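Side-chain contact in TRAP dicarboxylate transporter, DctP subunit (Ochrobactrum anthropi, PDB 4P47), which probably captures an organic acid in the periplasm and delivers it to the membrane components of a TRAP transporter: residues 183-186 against 190-193. Residues are numbered along the deposited sequence; the frame is centred on the assembly and turned at random.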
loop_
_atom_site.group_PDB
_atom_site.type_symbol
_atom_site.label_atom_id
_atom_site.label_comp_id
_atom_site.label_asym_id
_atom_site.label_seq_id
_atom_site.Cartn_x
_atom_site.Cartn_y
_atom_site.Cartn_z
ATOM N N LEU A 183 -0.822 -9.961 13.608
ATOM C CA LEU A 183 0.063 -10.709 12.710
ATOM C C LEU A 183 1.401 -11.008 13.367
ATOM O O LEU A 183 1.853 -12.150 13.408
ATOM C CB LEU A 183 0.291 -9.902 11.425
ATOM C CG LEU A 183 1.421 -10.382 10.515
ATOM C CD1 LEU A 183 1.171 -11.804 10.012
ATOM C CD2 LEU A 183 1.588 -9.409 9.377
ATOM N N PHE A 184 2.049 -9.980 13.894
ATOM C CA PHE A 184 3.395 -10.196 14.404
ATOM C C PHE A 184 3.389 -10.990 15.706
ATOM O O PHE A 184 4.276 -11.813 15.934
ATOM C CB PHE A 184 4.175 -8.873 14.428
ATOM C CG PHE A 184 4.786 -8.564 13.079
ATOM C CD1 PHE A 184 6.020 -9.089 12.735
ATOM C CD2 PHE A 184 4.077 -7.859 12.128
ATOM C CE1 PHE A 184 6.548 -8.867 11.465
ATOM C CE2 PHE A 184 4.585 -7.641 10.865
ATOM C CZ PHE A 184 5.809 -8.140 10.538
ATOM N N ASN A 185 2.360 -10.814 16.527
ATOM C CA ASN A 185 2.212 -11.694 17.703
ATOM C C ASN A 185 1.994 -13.139 17.272
ATOM O O ASN A 185 2.560 -14.045 17.864
ATOM C CB ASN A 185 1.088 -11.239 18.627
ATOM C CG ASN A 185 1.504 -10.145 19.548
ATOM O OD1 ASN A 185 2.198 -10.371 20.531
ATOM N ND2 ASN A 185 1.086 -8.942 19.252
ATOM N N ALA A 186 1.174 -13.370 16.255
ATOM C CA ALA A 186 0.941 -14.723 15.750
ATOM C C ALA A 186 2.229 -15.360 15.238
ATOM O O ALA A 186 2.380 -16.591 15.255
ATOM C CB ALA A 186 -0.115 -14.704 14.633
ATOM N N ASN A 190 7.516 -9.651 19.118
ATOM C CA ASN A 190 6.972 -8.517 19.851
ATOM C C ASN A 190 6.729 -7.407 18.841
ATOM O O ASN A 190 7.652 -7.058 18.091
ATOM C CB ASN A 190 7.956 -8.029 20.904
ATOM C CG ASN A 190 7.945 -8.871 22.162
ATOM O OD1 ASN A 190 7.177 -9.813 22.293
ATOM N ND2 ASN A 190 8.782 -8.496 23.119
ATOM N N ALA A 191 5.507 -6.886 18.799
ATOM C CA ALA A 191 5.096 -5.860 17.842
ATOM C C ALA A 191 5.238 -4.499 18.515
ATOM O O ALA A 191 4.287 -3.972 19.108
ATOM C CB ALA A 191 3.667 -6.104 17.399
ATOM N N VAL A 192 6.429 -3.926 18.399
ATOM C CA VAL A 192 6.852 -2.804 19.212
ATOM C C VAL A 192 6.386 -1.463 18.649
ATOM O O VAL A 192 6.577 -1.189 17.458
ATOM C CB VAL A 192 8.387 -2.795 19.312
ATOM C CG1 VAL A 192 8.868 -1.608 20.122
ATOM C CG2 VAL A 192 8.875 -4.097 19.918
ATOM N N PRO A 193 5.766 -0.612 19.480
ATOM C CA PRO A 193 5.381 0.742 19.082
ATOM C C PRO A 193 6.549 1.715 19.192
ATOM O O PRO A 193 7.202 1.754 20.237
ATOM C CB PRO A 193 4.290 1.103 20.104
ATOM C CG PRO A 193 4.726 0.375 21.329
ATOM C CD PRO A 193 5.299 -0.938 20.836
HETATM O O HOH W 1 3.990 -7.915 21.088
#
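Phe-184, in the last turn of helix 178-186, and Ala-191, in strand 190-192, make the apolar contact between 183-186 and 190-193. The methyl CB of Ala-191 points at the helix and meets the methylene CB of Phe-184 at 4.1 Å, so the aromatic residue offers its first side-chain carbon rather than its ring. With CG turned to chi1 -84°, the ring leads away from 190-193 to a buried place, where it meets His-235 edge-to-face. The amide of the exposed Asn-185 also approaches this methyl, its ND2 lying 4.3 Å from Ala-191 CB.

Helix 178-186 is the crossover helix of a beta-alpha-beta unit whose parallel strands are 171-173 and 190-192, and three residues make the turn from its end into the second strand. The contact therefore joins neighbours in sequence on either side of this short turn.

Polar contact runs through water. A single molecule donates to Asn-185 OD1 at 3.1 Å and accepts from the backbone N of Ala-191 at 2.9 Å, while the other end of the amide, ND2, hydrogen-bonds to Val-181 O one turn back in the helix. Held through both OD1 and ND2, the Asn-185 amide is restrained in its rotation, and the bridge supplies Ala-191 N with an acceptor, whereas Asn-190 bonds through its backbone to Leu-170 and Ile-172, and Val-192 to Ile-172 and Thr-174, in the parallel pairing with strand 171-173.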